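Local structure of alpha-L-arabinosidase (Xanthomonas axonopodis pv. citri, 6D25) at residues A[109-114]-A[135-140]; A[210-215]-A[250-255]; A[296-301]-A[353-358]; A[470-475]-A[491-496]. The protein is a family GH51 arabinofuranosidase that probably releases alpha-L-arabinofuranosyl groups from arabinoxylans and copes with internal di-substitutions. All coordinates share one frame; numbering follows the deposited sequence.

Contact 1: residues A[109-114]-A[135-140]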
loop_
_atom_site.group_PDB
_atom_site.type_symbol
_atom_site.label_atom_id
_atom_site.label_comp_id
_atom_site.label_asym_id
_atom_site.label_seq_id
_atom_site.Cartn_x
_atom_site.Cartn_y
_atom_site.Cartn_z
ATOM N N ASP A 109 20.387 2.387 -0.811
ATOM C CA ASP A 109 21.181 2.749 -1.985
ATOM C C ASP A 109 22.312 3.709 -1.593
ATOM O O ASP A 109 23.265 3.881 -2.336
ATOM C CB ASP A 109 20.326 3.396 -3.067
ATOM C CG ASP A 109 19.322 2.456 -3.748
ATOM O OD1 ASP A 109 19.466 1.236 -3.620
ATOM O OD2 ASP A 109 18.392 2.963 -4.420
ATOM N N GLY A 110 22.182 4.389 -0.461
ATOM C CA GLY A 110 23.120 5.410 -0.074
ATOM C C GLY A 110 24.005 5.057 1.112
ATOM O O GLY A 110 24.598 5.971 1.706
ATOM N N VAL A 111 24.109 3.775 1.474
ATOM C CA VAL A 111 25.023 3.367 2.541
ATOM C C VAL A 111 25.943 2.270 2.026
ATOM O O VAL A 111 25.643 1.566 1.060
ATOM C CB VAL A 111 24.278 2.928 3.820
ATOM C CG1 VAL A 111 23.374 4.035 4.335
ATOM C CG2 VAL A 111 23.502 1.638 3.646
ATOM N N GLY A 112 27.034 2.102 2.732
ATOM C CA GLY A 112 27.982 1.049 2.441
ATOM C C GLY A 112 29.108 1.586 1.614
ATOM O O GLY A 112 29.143 2.785 1.291
ATOM N N THR A 113 30.052 0.696 1.287
ATOM C CA THR A 113 31.192 1.064 0.482
ATOM C C THR A 113 30.707 1.860 -0.749
ATOM O O THR A 113 29.817 1.415 -1.452
ATOM C CB THR A 113 31.883 -0.212 -0.008
ATOM O OG1 THR A 113 32.301 -0.981 1.133
ATOM C CG2 THR A 113 33.064 0.054 -0.931
ATOM N N PRO A 114 31.314 3.043 -1.018
ATOM C CA PRO A 114 30.765 3.902 -2.114
ATOM C C PRO A 114 30.720 3.217 -3.473
ATOM O O PRO A 114 29.731 3.392 -4.159
ATOM C CB PRO A 114 31.765 5.057 -2.138
ATOM C CG PRO A 114 32.114 5.236 -0.664
ATOM C CD PRO A 114 32.262 3.814 -0.153
ATOM N N GLY A 135 25.081 10.013 0.849
ATOM C CA GLY A 135 24.036 9.209 1.412
ATOM C C GLY A 135 23.855 9.495 2.898
ATOM O O GLY A 135 24.262 10.555 3.394
ATOM N N THR A 136 23.268 8.536 3.614
ATOM C CA THR A 136 22.930 8.746 5.039
ATOM C C THR A 136 24.143 9.234 5.851
ATOM O O THR A 136 24.044 10.210 6.605
ATOM C CB THR A 136 22.329 7.485 5.686
ATOM O OG1 THR A 136 21.044 7.275 5.136
ATOM C CG2 THR A 136 22.209 7.623 7.185
ATOM N N HIS A 137 25.274 8.562 5.764
ATOM C CA HIS A 137 26.387 8.932 6.606
ATOM C C HIS A 137 26.900 10.324 6.223
ATOM O O HIS A 137 27.278 11.116 7.112
ATOM C CB HIS A 137 27.529 7.915 6.517
ATOM C CG HIS A 137 27.232 6.651 7.236
ATOM N ND1 HIS A 137 27.970 6.222 8.299
ATOM C CD2 HIS A 137 26.278 5.719 7.021
ATOM C CE1 HIS A 137 27.500 5.072 8.709
ATOM N NE2 HIS A 137 26.444 4.734 7.975
ATOM N N GLU A 138 26.943 10.604 4.915
ATOM C CA GLU A 138 27.536 11.848 4.493
ATOM C C GLU A 138 26.629 12.999 4.929
ATOM O O GLU A 138 27.132 14.028 5.413
ATOM C CB GLU A 138 27.786 11.831 2.973
ATOM C CG GLU A 138 28.831 10.808 2.558
ATOM C CD GLU A 138 28.399 9.345 2.519
ATOM O OE1 GLU A 138 27.169 9.061 2.468
ATOM O OE2 GLU A 138 29.294 8.502 2.526
ATOM N N PHE A 139 25.295 12.840 4.768
ATOM C CA PHE A 139 24.398 13.898 5.215
ATOM C C PHE A 139 24.445 14.040 6.750
ATOM O O PHE A 139 24.564 15.185 7.289
ATOM C CB PHE A 139 22.961 13.672 4.756
ATOM C CG PHE A 139 22.012 14.669 5.340
ATOM C CD1 PHE A 139 22.040 15.998 4.932
ATOM C CD2 PHE A 139 21.153 14.322 6.363
ATOM C CE1 PHE A 139 21.195 16.936 5.497
ATOM C CE2 PHE A 139 20.300 15.270 6.922
ATOM C CZ PHE A 139 20.336 16.571 6.480
ATOM N N MET A 140 24.337 12.933 7.472
ATOM C CA MET A 140 24.219 13.065 8.920
ATOM C C MET A 140 25.512 13.626 9.522
ATOM O O MET A 140 25.456 14.468 10.455
ATOM C CB MET A 140 23.842 11.729 9.573
ATOM C CG MET A 140 22.454 11.267 9.213
ATOM S SD MET A 140 21.138 12.465 9.626
ATOM C CE MET A 140 21.177 12.292 11.402
HETATM O O HOH W 1 26.230 6.835 3.676
#
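Gly135 meets Gly110 backbone to backbone, the two CA atoms 4.2 Å apart with no side chain on either residue to intervene. A CA-H...O contact marks the approach: Gly135 CA lies 3.3 Å from Gly110 O, with 160° at the hydrogen. The amide N of Gly135 donates to Glu138 OE1 at 2.8 Å, meeting that oxygen from the anti side, 34° out of the carboxylate plane. Thr136 follows, lying alongside Val111 with both side chains pointing the same way and Thr136 CB 3.8 Å from Val111 CG1; its hydroxyl is engaged by Trp167 of helix 161-172. His137 turns a ring edge to the same methyl, CD2 standing 4.3 Å from Val111 CG1, while NE2 bonds to Tyr170. The backbone N of His137 donates to a water, which in turn donates to Gly110 O at 2.7 Å and to Glu138 OE1, tying the loop to the helix start. Glu138 bends at chi2 (77°), which folds its carboxylate back to the first turn; OE1 is thus gripped by an amide and a water, and OE2 by salt bridges to Arg133 and Arg117. With Gly135 as N-cap, the Glu138-to-Gly135 bond is the side-chain-to-N-cap half of a capping box, opening helix 136-146 between strands 93-96 and 149-154 of a (beta/alpha)8 barrel.

Contact 2: residues A[210-215]-A[250-255]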
loop_
_atom_site.group_PDB
_atom_site.type_symbol
_atom_site.label_atom_id
_atom_site.label_comp_id
_atom_site.label_asym_id
_atom_site.label_seq_id
_atom_site.Cartn_x
_atom_site.Cartn_y
_atom_site.Cartn_z
ATOM N N MET A 210 -2.203 11.449 -4.495
ATOM C CA MET A 210 -3.173 10.920 -3.545
ATOM C C MET A 210 -4.267 11.945 -3.241
ATOM O O MET A 210 -3.961 13.117 -2.997
ATOM C CB MET A 210 -2.475 10.534 -2.246
ATOM C CG MET A 210 -1.407 9.478 -2.410
ATOM S SD MET A 210 -0.795 8.959 -0.771
ATOM C CE MET A 210 0.636 7.976 -1.225
ATOM N N ARG A 211 -5.503 11.502 -3.187
ATOM C CA ARG A 211 -6.550 12.239 -2.484
ATOM C C ARG A 211 -6.211 12.276 -0.985
ATOM O O ARG A 211 -5.621 11.318 -0.458
ATOM C CB ARG A 211 -7.899 11.525 -2.523
ATOM C CG ARG A 211 -8.465 11.148 -3.862
ATOM C CD ARG A 211 -9.817 10.447 -3.692
ATOM N NE ARG A 211 -9.809 9.191 -2.965
ATOM C CZ ARG A 211 -10.645 8.867 -1.963
ATOM N NH1 ARG A 211 -11.604 9.681 -1.556
ATOM N NH2 ARG A 211 -10.499 7.718 -1.332
ATOM N N VAL A 212 -6.605 13.356 -0.307
ATOM C CA VAL A 212 -6.258 13.481 1.113
ATOM C C VAL A 212 -6.862 12.323 1.922
ATOM O O VAL A 212 -6.204 11.877 2.852
ATOM C CB VAL A 212 -6.658 14.837 1.704
ATOM C CG1 VAL A 212 -8.153 15.074 1.688
ATOM C CG2 VAL A 212 -6.067 15.018 3.079
ATOM N N GLU A 213 -8.033 11.845 1.566
ATOM C CA GLU A 213 -8.663 10.749 2.333
ATOM C C GLU A 213 -7.746 9.509 2.329
ATOM O O GLU A 213 -7.575 8.822 3.380
ATOM C CB GLU A 213 -10.040 10.404 1.787
ATOM C CG GLU A 213 -11.087 11.504 1.955
ATOM C CD GLU A 213 -11.050 12.684 0.980
ATOM O OE1 GLU A 213 -10.216 12.697 0.027
ATOM O OE2 GLU A 213 -11.854 13.642 1.197
ATOM N N TYR A 214 -7.075 9.265 1.219
ATOM C CA TYR A 214 -6.153 8.138 1.076
ATOM C C TYR A 214 -4.830 8.453 1.765
ATOM O O TYR A 214 -4.291 7.624 2.507
ATOM C CB TYR A 214 -5.962 7.801 -0.417
ATOM C CG TYR A 214 -5.038 6.648 -0.702
ATOM C CD1 TYR A 214 -5.243 5.399 -0.123
ATOM C CD2 TYR A 214 -3.989 6.785 -1.571
ATOM C CE1 TYR A 214 -4.383 4.330 -0.369
ATOM C CE2 TYR A 214 -3.144 5.725 -1.870
ATOM C CZ TYR A 214 -3.339 4.485 -1.265
ATOM O OH TYR A 214 -2.532 3.431 -1.576
ATOM N N ALA A 215 -4.317 9.652 1.569
ATOM C CA ALA A 215 -3.074 10.072 2.192
ATOM C C ALA A 215 -3.166 9.994 3.722
ATOM O O ALA A 215 -2.163 9.701 4.352
ATOM C CB ALA A 215 -2.708 11.474 1.764
ATOM N N GLU A 250 -8.120 20.116 6.495
ATOM C CA GLU A 250 -9.291 19.679 7.217
ATOM C C GLU A 250 -9.239 18.148 7.425
ATOM O O GLU A 250 -9.456 17.656 8.545
ATOM C CB GLU A 250 -10.546 20.101 6.453
ATOM C CG GLU A 250 -11.815 19.516 6.995
ATOM C CD GLU A 250 -12.358 20.217 8.216
ATOM O OE1 GLU A 250 -12.085 21.415 8.393
ATOM O OE2 GLU A 250 -13.094 19.541 8.979
ATOM N N VAL A 251 -9.013 17.388 6.349
ATOM C CA VAL A 251 -9.074 15.939 6.472
ATOM C C VAL A 251 -7.854 15.430 7.229
ATOM O O VAL A 251 -8.008 14.544 8.070
ATOM C CB VAL A 251 -9.229 15.263 5.095
ATOM C CG1 VAL A 251 -9.120 13.755 5.203
ATOM C CG2 VAL A 251 -10.555 15.673 4.473
ATOM N N MET A 252 -6.660 15.913 6.931
ATOM C CA MET A 252 -5.491 15.381 7.620
ATOM C C MET A 252 -5.644 15.629 9.131
ATOM O O MET A 252 -5.301 14.746 9.937
ATOM C CB MET A 252 -4.173 16.024 7.184
ATOM C CG MET A 252 -3.728 15.634 5.838
ATOM S SD MET A 252 -3.312 13.843 5.617
ATOM C CE MET A 252 -2.371 13.534 7.089
ATOM N N MET A 253 -6.117 16.814 9.520
ATOM C CA MET A 253 -6.241 17.107 10.951
ATOM C C MET A 253 -7.388 16.288 11.560
ATOM O O MET A 253 -7.221 15.701 12.638
ATOM C CB MET A 253 -6.456 18.623 11.180
ATOM C CG MET A 253 -5.256 19.453 10.862
ATOM S SD MET A 253 -3.768 19.042 11.786
ATOM C CE MET A 253 -4.240 19.691 13.388
ATOM N N ARG A 254 -8.539 16.251 10.888
ATOM C CA ARG A 254 -9.688 15.500 11.385
ATOM C C ARG A 254 -9.282 14.026 11.598
ATOM O O ARG A 254 -9.647 13.412 12.584
ATOM C CB ARG A 254 -10.866 15.526 10.408
ATOM C CG ARG A 254 -12.118 14.780 10.844
ATOM C CD ARG A 254 -13.162 14.860 9.706
ATOM N NE ARG A 254 -12.833 13.948 8.598
ATOM C CZ ARG A 254 -13.066 14.171 7.304
ATOM N NH1 ARG A 254 -13.666 15.277 6.892
ATOM N NH2 ARG A 254 -12.738 13.243 6.416
ATOM N N GLU A 255 -8.561 13.456 10.645
ATOM C CA GLU A 255 -8.326 12.030 10.619
ATOM C C GLU A 255 -7.053 11.648 11.378
ATOM O O GLU A 255 -6.961 10.501 11.819
ATOM C CB GLU A 255 -8.219 11.461 9.194
ATOM C CG GLU A 255 -9.493 11.554 8.419
ATOM C CD GLU A 255 -10.678 10.829 9.077
ATOM O OE1 GLU A 255 -10.492 9.775 9.640
ATOM O OE2 GLU A 255 -11.791 11.318 8.972
HETATM O O HOH W 2 -13.554 13.530 3.273
#
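Val212, in the first turn of helix 212-224, faces Val251 of helix 246-256 with their CA atoms 6.5 Å apart, and no hydrogen bond passes between the two segments. The contact is carried mainly by apolar side chains. Val212 directs both methyls at the partner helix: CG1 comes within 3.6 Å of Val251 CB, and CG2 rests 3.7 Å from Met252 CG. The two valines are set at a slant to one another, whereas Val212 and Met252 run antiparallel alongside one another. Bends at chi2 (-64°) and chi3 curl the Met252 chain back toward helix 212-224, so that SD is 3.9 Å from Val212 CG2 and also reaches the Ala215 backbone, with Ala216 and Phe219 farther along. These are consecutive outer helices of the (beta/alpha)8 barrel, linked through strand 235-238, and their valine-methionine layer is buried. Polar groups border it. Glu213 lies across Val251, its OE2 4.1 Å from Val251 CG2, but this oxygen takes its main bond from His247 NE2. A water donates to Glu213 OE2 at 2.7 Å and accepts from Arg254 NH2 at 3.3 Å, bridging opposite charges that do not touch. Arg254 is steadied by its neighbour: NE donates to Glu255 OE2 at 2.9 Å, with that oxygen only 5° out of the guanidinium plane. On the trimer side, Arg211 forms a salt bridge with Asp217 of a second subunit, and Tyr214 OH is hydrogen-bonded to Arg221 of that second subunit.

Contact 3: residues A[296-301]-A[353-358]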
loop_
_atom_site.group_PDB
_atom_site.type_symbol
_atom_site.label_atom_id
_atom_site.label_comp_id
_atom_site.label_asym_id
_atom_site.label_seq_id
_atom_site.Cartn_x
_atom_site.Cartn_y
_atom_site.Cartn_z
ATOM N N LEU A 296 3.205 37.813 -0.235
ATOM C CA LEU A 296 2.452 38.216 0.949
ATOM C C LEU A 296 1.208 37.335 1.186
ATOM O O LEU A 296 0.659 37.325 2.298
ATOM C CB LEU A 296 2.060 39.688 0.816
ATOM C CG LEU A 296 3.198 40.673 1.116
ATOM C CD1 LEU A 296 2.784 42.083 0.716
ATOM C CD2 LEU A 296 3.539 40.662 2.574
ATOM N N VAL A 297 0.817 36.590 0.184
ATOM C CA VAL A 297 -0.314 35.679 0.298
ATOM C C VAL A 297 -0.033 34.627 1.414
ATOM O O VAL A 297 -0.960 34.088 2.028
ATOM C CB VAL A 297 -0.603 35.030 -1.070
ATOM C CG1 VAL A 297 -1.612 33.893 -0.965
ATOM C CG2 VAL A 297 -1.072 36.035 -2.106
ATOM N N MET A 298 1.242 34.365 1.688
ATOM C CA MET A 298 1.628 33.471 2.804
ATOM C C MET A 298 0.849 33.796 4.090
ATOM O O MET A 298 0.476 32.881 4.827
ATOM C CB MET A 298 3.130 33.562 3.064
ATOM C CG MET A 298 3.632 32.661 4.176
ATOM S SD MET A 298 3.562 30.904 3.805
ATOM C CE MET A 298 4.994 30.684 2.752
ATOM N N ASP A 299 0.613 35.084 4.382
ATOM C CA ASP A 299 -0.056 35.430 5.616
ATOM C C ASP A 299 -1.502 34.895 5.631
ATOM O O ASP A 299 -1.939 34.328 6.620
ATOM C CB ASP A 299 -0.054 36.934 5.887
ATOM C CG ASP A 299 -0.632 37.227 7.267
ATOM O OD1 ASP A 299 -0.035 36.854 8.256
ATOM O OD2 ASP A 299 -1.716 37.750 7.326
ATOM N N GLU A 300 -2.236 35.078 4.527
ATOM C CA GLU A 300 -3.605 34.579 4.409
ATOM C C GLU A 300 -3.629 33.046 4.523
ATOM O O GLU A 300 -4.482 32.482 5.208
ATOM C CB GLU A 300 -4.209 35.034 3.075
ATOM C CG GLU A 300 -5.569 34.451 2.806
ATOM C CD GLU A 300 -6.160 34.784 1.441
ATOM O OE1 GLU A 300 -5.597 35.672 0.735
ATOM O OE2 GLU A 300 -7.191 34.145 1.112
ATOM N N LEU A 301 -2.714 32.367 3.823
ATOM C CA LEU A 301 -2.652 30.894 3.865
ATOM C C LEU A 301 -2.400 30.418 5.296
ATOM O O LEU A 301 -3.111 29.514 5.782
ATOM C CB LEU A 301 -1.540 30.392 2.947
ATOM C CG LEU A 301 -1.710 30.688 1.457
ATOM C CD1 LEU A 301 -0.496 30.174 0.706
ATOM C CD2 LEU A 301 -2.991 30.095 0.876
ATOM N N SER A 353 12.589 38.689 3.776
ATOM C CA SER A 353 12.281 39.500 4.962
ATOM C C SER A 353 10.772 39.508 5.214
ATOM O O SER A 353 10.346 39.391 6.384
ATOM C CB SER A 353 12.837 40.916 4.908
ATOM O OG SER A 353 12.231 41.635 3.857
ATOM N N LEU A 354 9.983 39.553 4.171
ATOM C CA LEU A 354 8.521 39.596 4.367
ATOM C C LEU A 354 8.010 38.274 4.956
ATOM O O LEU A 354 7.126 38.268 5.819
ATOM C CB LEU A 354 7.830 39.924 3.050
ATOM C CG LEU A 354 8.148 41.286 2.449
ATOM C CD1 LEU A 354 7.539 41.398 1.068
ATOM C CD2 LEU A 354 7.644 42.389 3.339
ATOM N N ASN A 355 8.562 37.159 4.509
ATOM C CA ASN A 355 8.178 35.862 5.016
ATOM C C ASN A 355 8.590 35.691 6.482
ATOM O O ASN A 355 7.776 35.220 7.300
ATOM C CB ASN A 355 8.677 34.729 4.136
ATOM C CG ASN A 355 7.761 34.506 2.960
ATOM O OD1 ASN A 355 6.785 33.750 3.063
ATOM N ND2 ASN A 355 8.061 35.153 1.821
ATOM N N PHE A 356 9.808 36.086 6.832
ATOM C CA PHE A 356 10.220 36.048 8.254
ATOM C C PHE A 356 9.302 36.910 9.141
ATOM O O PHE A 356 8.920 36.474 10.227
ATOM C CB PHE A 356 11.661 36.495 8.417
ATOM C CG PHE A 356 12.675 35.607 7.739
ATOM C CD1 PHE A 356 12.475 34.235 7.621
ATOM C CD2 PHE A 356 13.885 36.128 7.323
ATOM C CE1 PHE A 356 13.460 33.408 7.093
ATOM C CE2 PHE A 356 14.860 35.292 6.796
ATOM C CZ PHE A 356 14.629 33.951 6.653
ATOM N N ASP A 357 8.929 38.084 8.649
ATOM C CA ASP A 357 7.992 38.937 9.388
ATOM C C ASP A 357 6.701 38.150 9.638
ATOM O O ASP A 357 6.204 38.075 10.772
ATOM C CB ASP A 357 7.696 40.235 8.640
ATOM C CG ASP A 357 8.849 41.233 8.504
ATOM O OD1 ASP A 357 9.902 41.071 9.220
ATOM O OD2 ASP A 357 8.695 42.200 7.646
ATOM N N ILE A 358 6.179 37.534 8.567
ATOM C CA ILE A 358 4.893 36.845 8.650
ATOM C C ILE A 358 4.982 35.640 9.598
ATOM O O ILE A 358 4.125 35.424 10.464
ATOM C CB ILE A 358 4.413 36.473 7.247
ATOM C CG1 ILE A 358 3.954 37.704 6.460
ATOM C CG2 ILE A 358 3.320 35.390 7.290
ATOM C CD1 ILE A 358 3.856 37.434 4.961
#
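Two neighbouring helices of the barrel's outer ring, 285-312 and 346-361, meet here through Leu296, Met298 and Asp299 on one and Leu354, Asn355 and Ile358 on the other. The short axes run nearly parallel, 21° apart, with a closest approach of 9.2 Å. The CB of Ile358 is directed toward the opposing helix, and this residue has the largest buried area of the contact. Its CD1 lies 4.0 Å from Leu296 CD2, the two side chains roughly perpendicular. Its CG2, anti to the backbone N, is carried against the other backbone and stops 3.8 Å from Asp299 CA. The same methyl is as close to Asp299 OD1, whose polar partner is His362 NE2. Leu296 also touches Leu354 loosely, CD2 to CD1 4.3 Å. On the inner flank, Met298 is laid crosswise to Asn355. Its chain bends at chi2 (68°) and again at chi3, curling round the amide oxygen, so that Met298 CG is 3.5 Å and Met298 CE 3.6 Å from Asn355 OD1. The amide nitrogen is held by Val351 O and Thr295 OG1, two bonds that limit its rotation and leave OD1 turned toward the methionine. The helix is kinked at Met298 and Asp299, where the regular bonds to the turn before are missing and Asp299 N turns instead to Leu296 O. Met298 continues inward onto strands 262-269 and 319-325, while Leu296 and Leu354 reach His430 of strand 424-435. Side-by-side helix packing of this kind, over parallel strands, is characteristic of the (beta/alpha)8 barrel, and at this place it also abuts the C-terminal beta domain.

Contact 4: residues A[470-475]-A[491-496]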
loop_
_atom_site.group_PDB
_atom_site.type_symbol
_atom_site.label_atom_id
_atom_site.label_comp_id
_atom_site.label_asym_id
_atom_site.label_seq_id
_atom_site.Cartn_x
_atom_site.Cartn_y
_atom_site.Cartn_z
ATOM N N GLY A 470 22.128 49.804 13.405
ATOM C CA GLY A 470 21.482 48.867 12.510
ATOM C C GLY A 470 22.270 48.613 11.261
ATOM O O GLY A 470 23.319 49.212 11.031
ATOM N N GLN A 471 21.701 47.719 10.455
ATOM C CA GLN A 471 22.227 47.383 9.163
ATOM C C GLN A 471 21.139 47.532 8.096
ATOM O O GLN A 471 19.959 47.393 8.381
ATOM C CB GLN A 471 22.709 45.926 9.198
ATOM C CG GLN A 471 23.890 45.687 10.121
ATOM C CD GLN A 471 25.222 45.964 9.460
ATOM O OE1 GLN A 471 25.636 45.329 8.470
ATOM N NE2 GLN A 471 25.938 46.914 10.031
ATOM N N ILE A 472 21.574 47.820 6.879
ATOM C CA ILE A 472 20.675 48.003 5.737
ATOM C C ILE A 472 21.150 47.103 4.603
ATOM O O ILE A 472 22.332 47.046 4.308
ATOM C CB ILE A 472 20.561 49.469 5.270
ATOM C CG1 ILE A 472 19.576 49.582 4.101
ATOM C CG2 ILE A 472 21.925 50.098 4.949
ATOM C CD1 ILE A 472 19.111 51.006 3.822
ATOM N N LEU A 473 20.184 46.422 4.010
ATOM C CA LEU A 473 20.377 45.684 2.786
ATOM C C LEU A 473 19.560 46.351 1.673
ATOM O O LEU A 473 18.326 46.408 1.759
ATOM C CB LEU A 473 19.942 44.241 3.003
ATOM C CG LEU A 473 20.274 43.268 1.868
ATOM C CD1 LEU A 473 21.807 43.142 1.709
ATOM C CD2 LEU A 473 19.700 41.897 2.197
ATOM N N THR A 474 20.281 46.873 0.685
ATOM C CA THR A 474 19.695 47.550 -0.449
ATOM C C THR A 474 20.714 47.473 -1.598
ATOM O O THR A 474 21.769 46.821 -1.484
ATOM C CB THR A 474 19.246 48.985 -0.100
ATOM O OG1 THR A 474 18.435 49.519 -1.155
ATOM C CG2 THR A 474 20.393 49.927 0.159
ATOM N N ALA A 475 20.377 48.125 -2.680
ATOM C CA ALA A 475 21.238 48.228 -3.847
ATOM C C ALA A 475 20.740 49.419 -4.664
ATOM O O ALA A 475 19.615 49.871 -4.452
ATOM C CB ALA A 475 21.230 46.944 -4.658
ATOM N N ALA A 491 24.745 43.662 -0.380
ATOM C CA ALA A 491 25.294 43.136 0.889
ATOM C C ALA A 491 25.082 44.174 1.978
ATOM O O ALA A 491 25.070 45.360 1.693
ATOM C CB ALA A 491 26.773 42.813 0.751
ATOM N N PRO A 492 24.939 43.704 3.229
ATOM C CA PRO A 492 24.509 44.591 4.273
ATOM C C PRO A 492 25.658 45.510 4.705
ATOM O O PRO A 492 26.792 45.082 4.717
ATOM C CB PRO A 492 24.019 43.673 5.406
ATOM C CG PRO A 492 24.685 42.363 5.155
ATOM C CD PRO A 492 24.998 42.329 3.677
ATOM N N VAL A 493 25.322 46.739 5.053
ATOM C CA VAL A 493 26.271 47.706 5.570
ATOM C C VAL A 493 25.629 48.436 6.753
ATOM O O VAL A 493 24.392 48.340 6.952
ATOM C CB VAL A 493 26.687 48.703 4.467
ATOM C CG1 VAL A 493 27.397 48.014 3.319
ATOM C CG2 VAL A 493 25.499 49.585 3.997
ATOM N N ALA A 494 26.443 49.183 7.490
ATOM C CA ALA A 494 25.934 49.965 8.615
ATOM C C ALA A 494 24.858 50.947 8.139
ATOM O O ALA A 494 25.012 51.598 7.118
ATOM C CB ALA A 494 27.061 50.678 9.336
ATOM N N PHE A 495 23.759 51.020 8.870
ATOM C CA PHE A 495 22.658 51.908 8.562
ATOM C C PHE A 495 22.705 53.096 9.524
ATOM O O PHE A 495 22.741 52.908 10.742
ATOM C CB PHE A 495 21.316 51.194 8.745
ATOM C CG PHE A 495 20.092 52.054 8.518
ATOM C CD1 PHE A 495 19.896 52.686 7.310
ATOM C CD2 PHE A 495 19.113 52.185 9.500
ATOM C CE1 PHE A 495 18.759 53.449 7.085
ATOM C CE2 PHE A 495 17.980 52.963 9.283
ATOM C CZ PHE A 495 17.805 53.584 8.069
ATOM N N LYS A 496 22.618 54.293 8.971
ATOM C CA LYS A 496 22.784 55.543 9.743
ATOM C C LYS A 496 21.474 56.330 9.815
ATOM O O LYS A 496 21.502 57.413 10.332
ATOM C CB LYS A 496 23.930 56.358 9.118
ATOM C CG LYS A 496 25.273 55.731 9.448
ATOM C CD LYS A 496 26.351 55.844 8.369
ATOM C CE LYS A 496 27.392 54.724 8.510
ATOM N NZ LYS A 496 27.982 54.262 7.219
HETATM O O HOH W 3 24.291 51.707 12.545
HETATM O O HOH W 4 23.173 47.401 1.588
HETATM O O HOH W 5 24.439 46.560 -1.211
#
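Gln471 folds its side chain over the neighbouring backbone at Val493 and Ala494. CB starts 3.7 Å from Val493 O; CG then leads away from the strand, beside its own backbone N, and a bend at chi2 (-85°) returns the amide. CD comes back to 3.6 Å from Val493 O, and OE1 lies 3.5 Å from Val493 C. At the tip, NE2 reaches 3.4 Å from Ala494 CA; the Ala494 amide N is equally near, but two donors make no hydrogen bond, so the amide covers the peptide by van der Waals contact. Beneath it the backbones pair antiparallel. Ile472 and Val493 form the hydrogen-bonded pair: Ile472 N donates to Val493 O at 2.9 Å, nearly along the C=O axis (168°), and Val493 N donates back to Ile472 O. Phe495 N closes the ladder on Gly470 O, approaching from above the carbonyl plane, 47° out of it. On the face bearing Ile472 and Val493, their CG2 methyls meet at 3.7 Å, while the Phe495 ring lies obliquely to Ile472, CD1 being 3.9 Å from Ile472 CB. Leu473 extends CD1 along Ala491 and the ring of Pro492. Waters extend the ladder at both ends: one links Gly470 N to Phe495 O, another accepts from Ala491 N and probably donates to Thr474 O. The other edge of strand 468-473 bonds to strand 513-519, so 493-494 forms a short antiparallel strand added to the beta-sandwich expected of the C-terminal domain in GH51 arabinofuranosidases.

Contacts 1, 2 and 3 sample outer helices of the (beta/alpha)8 barrel in chain order, whereas contact 4 belongs to the beta domain. Contacts 3 and 4 come nearest to each other, about 7 Å between nearest atoms, consistent with contact 3 lying where barrel and beta domain adjoin. Contacts 2 and 3 have centres about 25 Å apart; only contact 2 of the four is touched by other subunits. Contacts 2 and 4 lie on opposite sides of the chain's centre, about 46 Å between centres. In such barrels the catalytic pocket normally opens at the C-terminal strand ends, the side where the helix start of contact 1 also lies.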